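PDB 3UMV: deoxyribodipyrimidine photo-lyase from Oryza sativa Japonica Group, which catalyses the light-driven splitting of cyclobutane pyrimidine dimers in UV-damaged DNA, using a bound FAD cofactor. Local coordinates for residues 145-148 and 149-153; 19-23 and 24-28; 83-87 and 88-92. All blocks are in the same frame, centred on the assembly; numbering follows the deposited sequence. Where two conformers were deposited one is given.

Interaction 1: residues 145-148 and 149-153; sequences EALD and AVVGD
L147 and V151 meet one turn apart on helix 141-157. This helix is the crossover of a beta-alpha-beta unit between strands 132-135 and 162-166, in the alpha/beta domain of the photolyase. The apolar touch is a light one, with L147 CD1 lying 4.2 Å from V151 CG2. That same V151 methyl sits closer to the main chain, 3.2 Å from L147 O. CG1 of V151 stands anti to its own nitrogen (chi1 169°). This turns CG2 back over the preceding turn. V150 repeats the arrangement, and its CG2 comes 3.3 Å from A146 O. Each valine therefore lays one methyl against the carbonyl four residues earlier, next to a main-chain bond.

Those bonds are the frame that sets the side chains in place. V151 N donates to L147 O at 2.8 Å and V150 N to A146 O at 3.1 Å. A149 N bonds E145 O, and G152 N bonds D148 O. All four are i to i+4 bonds, the regular pattern of an alpha helix.

The buried face of the helix packs on the sheet and the loops beside it. L147 touches W43 and Q165, V151 touches V163, and both reach I29. V150 lies on W43 and P122, while A146 meets F77 and P118. E145, D148 and A149 are on the exposed face. The helical pattern runs on past the contact, where D153 N donates to A149 O at 2.9 Å and D153 OD1 forms a salt bridge with R156 NH1.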
loop_
_atom_site.group_PDB
_atom_site.type_symbol
_atom_site.label_atom_id
_atom_site.label_comp_id
_atom_site.label_asym_id
_atom_site.label_seq_id
_atom_site.Cartn_x
_atom_site.Cartn_y
_atom_site.Cartn_z
ATOM N N GLU A 145 -9.383 12.863 2.986
ATOM C CA GLU A 145 -10.643 13.531 3.297
ATOM C C GLU A 145 -11.059 13.263 4.735
ATOM O O GLU A 145 -11.583 14.149 5.413
ATOM C CB GLU A 145 -11.740 13.087 2.331
ATOM C CG GLU A 145 -11.509 13.584 0.912
ATOM C CD GLU A 145 -12.442 12.945 -0.103
ATOM O OE1 GLU A 145 -12.314 13.274 -1.302
ATOM O OE2 GLU A 145 -13.294 12.118 0.289
ATOM N N ALA A 146 -10.801 12.048 5.211
ATOM C CA ALA A 146 -11.116 11.733 6.601
ATOM C C ALA A 146 -10.228 12.526 7.554
ATOM O O ALA A 146 -10.694 12.965 8.604
ATOM C CB ALA A 146 -10.984 10.241 6.860
ATOM N N LEU A 147 -8.950 12.708 7.206
ATOM C CA LEU A 147 -8.075 13.485 8.077
ATOM C C LEU A 147 -8.564 14.921 8.121
ATOM O O LEU A 147 -8.684 15.514 9.194
ATOM C CB LEU A 147 -6.621 13.450 7.597
ATOM C CG LEU A 147 -5.672 14.222 8.515
ATOM C CD1 LEU A 147 -5.813 13.728 9.935
ATOM C CD2 LEU A 147 -4.237 14.050 8.010
ATOM N N ASP A 148 -8.834 15.482 6.943
ATOM C CA ASP A 148 -9.309 16.859 6.846
ATOM C C ASP A 148 -10.573 17.092 7.656
ATOM O O ASP A 148 -10.711 18.143 8.278
ATOM C CB ASP A 148 -9.545 17.262 5.393
ATOM C CG ASP A 148 -8.254 17.443 4.622
ATOM O OD1 ASP A 148 -7.180 17.467 5.263
ATOM O OD2 ASP A 148 -8.315 17.571 3.380
ATOM N N ALA A 149 -11.492 16.125 7.645
ATOM C CA ALA A 149 -12.757 16.261 8.377
ATOM C C ALA A 149 -12.522 16.220 9.879
ATOM O O ALA A 149 -13.185 16.918 10.638
ATOM C CB ALA A 149 -13.748 15.178 7.974
ATOM N N VAL A 150 -11.593 15.376 10.305
ATOM C CA VAL A 150 -11.209 15.320 11.707
ATOM C C VAL A 150 -10.525 16.602 12.158
ATOM O O VAL A 150 -10.763 17.084 13.270
ATOM C CB VAL A 150 -10.280 14.122 11.979
ATOM C CG1 VAL A 150 -9.621 14.261 13.347
ATOM C CG2 VAL A 150 -11.056 12.808 11.848
ATOM N N VAL A 151 -9.679 17.154 11.293
ATOM C CA VAL A 151 -8.991 18.408 11.585
ATOM C C VAL A 151 -10.011 19.532 11.744
ATOM O O VAL A 151 -9.926 20.332 12.678
ATOM C CB VAL A 151 -7.962 18.752 10.482
ATOM C CG1 VAL A 151 -7.450 20.166 10.647
ATOM C CG2 VAL A 151 -6.803 17.769 10.532
ATOM N N GLY A 152 -10.997 19.557 10.852
ATOM C CA GLY A 152 -12.068 20.538 10.929
ATOM C C GLY A 152 -12.931 20.380 12.169
ATOM O O GLY A 152 -13.324 21.371 12.779
ATOM N N ASP A 153 -13.242 19.141 12.537
ATOM C CA ASP A 153 -14.007 18.885 13.754
ATOM C C ASP A 153 -13.250 19.425 14.963
ATOM O O ASP A 153 -13.816 20.128 15.804
ATOM C CB ASP A 153 -14.275 17.390 13.940
ATOM C CG ASP A 153 -15.180 16.814 12.861
ATOM O OD1 ASP A 153 -15.855 17.596 12.156
ATOM O OD2 ASP A 153 -15.219 15.568 12.724
#

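Interaction 2: residues 19-23 and 24-28; sequences SPAHP and SRVRV
The imidazole of H22 accepts the backbone N-H of S24 on ND1, at 2.9 Å from S24 N. The donor lies only 2° out of the ring plane, at the ring edge. With CG anti to the H22 nitrogen (chi1 -174°), the ring swings forward along the chain to its neighbour two residues on. H22 CE1 then rests 3.2 Å from S24 OG. This is the tight part of the contact, and it is wound into two overlapping turns of 3-10 type. R25 N donates to H22 O at 2.9 Å, and V26 N to P23 O at 3.0 Å. In both turns the donor stands well above the carbonyl plane. The far side of the ring is held too, as H22 NE2 bonds E198 OE2. Replacing H22 with an alanine would probably leave S24 N without its in-plane acceptor and E198 OE2 without this partner.

Elsewhere the side chains touch more lightly. R25 runs extended past H22, with R25 CG 3.9 Å from H22 CB. A water bridges the two residues, 2.9 Å from H22 N and 2.8 Å from R25 NE. It accepts from both, and it lies in the guanidinium plane at the edge. The guanidinium also donates to V171 O and Y199 O. A21 CB meets V26 CG2 at 4.0 Å, and P23 is on the exposed side.

The turns lead into strand 26-28, an outermost strand of the sheet, antiparallel to 162-166. There V26 touches V166 of that strand and H58 of helix 54-66.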
loop_
_atom_site.group_PDB
_atom_site.type_symbol
_atom_site.label_atom_id
_atom_site.label_comp_id
_atom_site.label_asym_id
_atom_site.label_seq_id
_atom_site.Cartn_x
_atom_site.Cartn_y
_atom_site.Cartn_z
ATOM N N SER A 19 11.227 15.525 18.859
ATOM C CA SER A 19 11.017 14.081 18.850
ATOM C C SER A 19 12.120 13.383 18.061
ATOM O O SER A 19 12.950 14.041 17.436
ATOM C CB SER A 19 9.644 13.742 18.254
ATOM O OG SER A 19 8.596 14.181 19.101
ATOM N N PRO A 20 12.133 12.042 18.098
ATOM C CA PRO A 20 13.056 11.222 17.305
ATOM C C PRO A 20 12.880 11.401 15.794
ATOM O O PRO A 20 13.782 11.051 15.032
ATOM C CB PRO A 20 12.664 9.790 17.687
ATOM C CG PRO A 20 12.023 9.910 19.010
ATOM C CD PRO A 20 11.302 11.221 18.994
ATOM N N ALA A 21 11.729 11.912 15.363
ATOM C CA ALA A 21 11.461 12.066 13.931
ATOM C C ALA A 21 12.171 13.286 13.348
ATOM O O ALA A 21 12.117 14.374 13.914
ATOM C CB ALA A 21 9.946 12.136 13.662
ATOM N N HIS A 22 12.857 13.085 12.225
ATOM C CA HIS A 22 13.430 14.183 11.456
ATOM C C HIS A 22 12.300 15.194 11.220
ATOM O O HIS A 22 11.198 14.811 10.843
ATOM C CB HIS A 22 13.965 13.614 10.130
ATOM C CG HIS A 22 14.723 14.593 9.283
ATOM N ND1 HIS A 22 14.162 15.757 8.801
ATOM C CD2 HIS A 22 15.987 14.556 8.794
ATOM C CE1 HIS A 22 15.053 16.406 8.073
ATOM N NE2 HIS A 22 16.169 15.697 8.051
ATOM N N PRO A 23 12.553 16.487 11.469
ATOM C CA PRO A 23 11.491 17.489 11.290
ATOM C C PRO A 23 10.867 17.517 9.889
ATOM O O PRO A 23 9.694 17.879 9.766
ATOM C CB PRO A 23 12.197 18.824 11.596
ATOM C CG PRO A 23 13.650 18.516 11.588
ATOM C CD PRO A 23 13.789 17.083 11.990
ATOM N N SER A 24 11.618 17.144 8.856
ATOM C CA SER A 24 11.047 17.137 7.511
ATOM C C SER A 24 9.974 16.061 7.378
ATOM O O SER A 24 9.113 16.152 6.506
ATOM C CB SER A 24 12.129 16.995 6.435
ATOM O OG SER A 24 12.963 18.147 6.407
ATOM N N ARG A 25 9.997 15.060 8.260
ATOM C CA ARG A 25 8.960 14.019 8.248
ATOM C C ARG A 25 7.655 14.478 8.908
ATOM O O ARG A 25 6.642 13.804 8.786
ATOM C CB ARG A 25 9.417 12.742 8.967
ATOM C CG ARG A 25 10.721 12.125 8.493
ATOM C CD ARG A 25 10.807 10.697 9.006
ATOM N NE ARG A 25 12.169 10.171 9.039
ATOM C CZ ARG A 25 12.699 9.428 8.068
ATOM N NH1 ARG A 25 13.955 8.964 8.167
ATOM N NH2 ARG A 25 11.967 9.152 7.000
ATOM N N VAL A 26 7.695 15.616 9.604
ATOM C CA VAL A 26 6.576 16.094 10.416
ATOM C C VAL A 26 5.912 17.339 9.833
ATOM O O VAL A 26 6.561 18.351 9.605
ATOM C CB VAL A 26 7.030 16.392 11.862
ATOM C CG1 VAL A 26 5.870 16.926 12.698
ATOM C CG2 VAL A 26 7.616 15.135 12.494
ATOM N N ARG A 27 4.619 17.244 9.567
ATOM C CA ARG A 27 3.865 18.375 9.052
ATOM C C ARG A 27 2.905 18.811 10.149
ATOM O O ARG A 27 2.020 18.057 10.539
ATOM C CB ARG A 27 3.122 17.973 7.771
ATOM C CG ARG A 27 2.148 19.019 7.258
ATOM C CD ARG A 27 1.603 18.663 5.875
ATOM N NE ARG A 27 0.480 17.730 5.937
ATOM C CZ ARG A 27 -0.799 18.102 5.924
ATOM N NH1 ARG A 27 -1.117 19.387 5.851
ATOM N NH2 ARG A 27 -1.765 17.188 5.982
ATOM N N VAL A 28 3.111 20.014 10.667
ATOM C CA VAL A 28 2.232 20.560 11.689
ATOM C C VAL A 28 1.014 21.172 11.002
ATOM O O VAL A 28 1.108 22.214 10.368
ATOM C CB VAL A 28 2.950 21.605 12.550
ATOM C CG1 VAL A 28 1.978 22.236 13.527
ATOM C CG2 VAL A 28 4.130 20.964 13.284
HETATM O O HOH W 1 13.736 10.434 11.343
#

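Interaction 3: residues 83-87 and 88-92; sequences LSARR and RQLGF
The side chains of R86 and Q89 lie side by side and point the same way, the guanidinium and amide planes 49° apart. The two flat groups do not stack. The side chains touch near their roots, not through the guanidinium: Q89 OE1 lies 3.3 Å from R86 CB. The same oxygen accepts the backbone N-H of R86, at 3.0 Å from R86 N, with the donor tilted 30° from the carbonyl plane. A bend at chi2 (83°) folds Q89 back to make this bond. R86 is the N-cap of helix 87-106 and Q89 the third residue inside it, so this is one half of a capping box.

The first turn of the helix follows. L90 N donates to R86 O at 2.9 Å, G91 N to R87 O at 2.8 Å, and Q89 N adds a weak bond to R86 O. A85 and L90 bracket the cap as a hydrophobic staple, with A85 CB 3.7 Å from L90 CG.

The outer ends of the polar groups reach other parts of the fold. R86 NE forms a salt bridge with E234. Q89 NE2 donates to K423 O and E425 O, and R88 donates to P237 O, Y424 O and V386 O. The helix start is thus tied to the loop after helix 222-231, to the end of helix 410-424 and to helix 376-388.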
loop_
_atom_site.group_PDB
_atom_site.type_symbol
_atom_site.label_atom_id
_atom_site.label_comp_id
_atom_site.label_asym_id
_atom_site.label_seq_id
_atom_site.Cartn_x
_atom_site.Cartn_y
_atom_site.Cartn_z
ATOM N N LEU A 83 -12.360 1.930 0.545
ATOM C CA LEU A 83 -12.244 1.577 -0.870
ATOM C C LEU A 83 -12.811 0.190 -1.183
ATOM O O LEU A 83 -12.249 -0.559 -1.981
ATOM C CB LEU A 83 -10.785 1.704 -1.341
ATOM C CG LEU A 83 -10.275 3.155 -1.397
ATOM C CD1 LEU A 83 -8.763 3.228 -1.510
ATOM C CD2 LEU A 83 -10.959 3.948 -2.525
ATOM N N SER A 84 -13.931 -0.136 -0.548
ATOM C CA SER A 84 -14.634 -1.394 -0.797
ATOM C C SER A 84 -13.808 -2.651 -0.495
ATOM O O SER A 84 -13.901 -3.649 -1.214
ATOM C CB SER A 84 -15.170 -1.439 -2.234
ATOM O OG SER A 84 -15.989 -0.314 -2.502
ATOM N N ALA A 85 -13.021 -2.606 0.577
ATOM C CA ALA A 85 -12.340 -3.798 1.059
ATOM C C ALA A 85 -13.326 -4.963 1.141
ATOM O O ALA A 85 -14.488 -4.786 1.524
ATOM C CB ALA A 85 -11.714 -3.535 2.419
ATOM N N ARG A 86 -12.846 -6.142 0.762
ATOM C CA ARG A 86 -13.636 -7.365 0.778
ATOM C C ARG A 86 -13.128 -8.242 1.915
ATOM O O ARG A 86 -12.172 -7.883 2.598
ATOM C CB ARG A 86 -13.494 -8.122 -0.547
ATOM C CG ARG A 86 -13.690 -7.304 -1.825
ATOM C CD ARG A 86 -14.968 -6.503 -1.801
ATOM N NE ARG A 86 -15.507 -6.262 -3.144
ATOM C CZ ARG A 86 -14.990 -5.409 -4.030
ATOM N NH1 ARG A 86 -13.899 -4.721 -3.740
ATOM N NH2 ARG A 86 -15.564 -5.247 -5.217
ATOM N N ARG A 87 -13.752 -9.402 2.099
ATOM C CA ARG A 87 -13.360 -10.320 3.167
ATOM C C ARG A 87 -11.856 -10.537 3.211
ATOM O O ARG A 87 -11.249 -10.480 4.280
ATOM C CB ARG A 87 -14.055 -11.673 2.997
ATOM C CG ARG A 87 -13.449 -12.774 3.839
ATOM C CD ARG A 87 -14.246 -14.083 3.722
ATOM N NE ARG A 87 -15.618 -13.941 4.190
ATOM C CZ ARG A 87 -16.004 -14.188 5.444
ATOM N NH1 ARG A 87 -15.115 -14.585 6.347
ATOM N NH2 ARG A 87 -17.270 -14.030 5.799
ATOM N N ARG A 88 -11.275 -10.811 2.044
ATOM C CA ARG A 88 -9.843 -11.061 1.891
ATOM C C ARG A 88 -8.984 -9.995 2.542
ATOM O O ARG A 88 -8.042 -10.312 3.266
ATOM C CB ARG A 88 -9.477 -11.154 0.404
ATOM C CG ARG A 88 -7.971 -11.256 0.123
ATOM C CD ARG A 88 -7.688 -11.637 -1.338
ATOM N NE ARG A 88 -8.102 -13.010 -1.615
ATOM C CZ ARG A 88 -8.219 -13.543 -2.826
ATOM N NH1 ARG A 88 -7.952 -12.839 -3.908
ATOM N NH2 ARG A 88 -8.607 -14.804 -2.949
ATOM N N GLN A 89 -9.285 -8.735 2.258
ATOM C CA GLN A 89 -8.479 -7.637 2.783
ATOM C C GLN A 89 -8.823 -7.282 4.221
ATOM O O GLN A 89 -7.931 -6.935 5.012
ATOM C CB GLN A 89 -8.594 -6.399 1.892
ATOM C CG GLN A 89 -8.073 -6.609 0.465
ATOM C CD GLN A 89 -9.102 -7.267 -0.449
ATOM O OE1 GLN A 89 -10.278 -7.442 -0.075
ATOM N NE2 GLN A 89 -8.666 -7.649 -1.650
ATOM N N LEU A 90 -10.111 -7.358 4.553
ATOM C CA LEU A 90 -10.562 -7.075 5.910
ATOM C C LEU A 90 -10.031 -8.112 6.902
ATOM O O LEU A 90 -9.624 -7.780 8.027
ATOM C CB LEU A 90 -12.088 -7.005 5.942
ATOM C CG LEU A 90 -12.679 -5.788 5.228
ATOM C CD1 LEU A 90 -14.193 -5.924 5.071
ATOM C CD2 LEU A 90 -12.343 -4.533 5.976
ATOM N N GLY A 91 -10.005 -9.374 6.478
ATOM C CA GLY A 91 -9.562 -10.432 7.362
ATOM C C GLY A 91 -8.090 -10.265 7.687
ATOM O O GLY A 91 -7.676 -10.416 8.835
ATOM N N PHE A 92 -7.304 -9.946 6.669
ATOM C CA PHE A 92 -5.864 -9.730 6.827
ATOM C C PHE A 92 -5.580 -8.536 7.750
ATOM O O PHE A 92 -4.722 -8.607 8.638
ATOM C CB PHE A 92 -5.214 -9.506 5.457
ATOM C CG PHE A 92 -3.724 -9.775 5.424
ATOM C CD1 PHE A 92 -3.243 -11.058 5.210
ATOM C CD2 PHE A 92 -2.805 -8.734 5.585
ATOM C CE1 PHE A 92 -1.880 -11.313 5.177
ATOM C CE2 PHE A 92 -1.451 -8.971 5.541
ATOM C CZ PHE A 92 -0.975 -10.265 5.333
#

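In the fold
All three contacts are local, and each belongs to a different element. Interaction 3 is the most buried. It lies at a helix start, where the alpha/beta domain meets helices near the FAD site, and arginine and glutamine side chains do much of the joining. Interaction 1 is partly buried on helix 141-157, with main-chain bonds inside and aliphatic groups on the sheet. Interaction 2 is likewise partly buried, and it adds a histidine and a water in the turns that lead into the edge strand. Interactions 1 and 2 both pack on strand 162-166, and their centres are about 20 Å apart. Interactions 2 and 3 lie on opposite sides of the chain's centre, about 32 Å between centres.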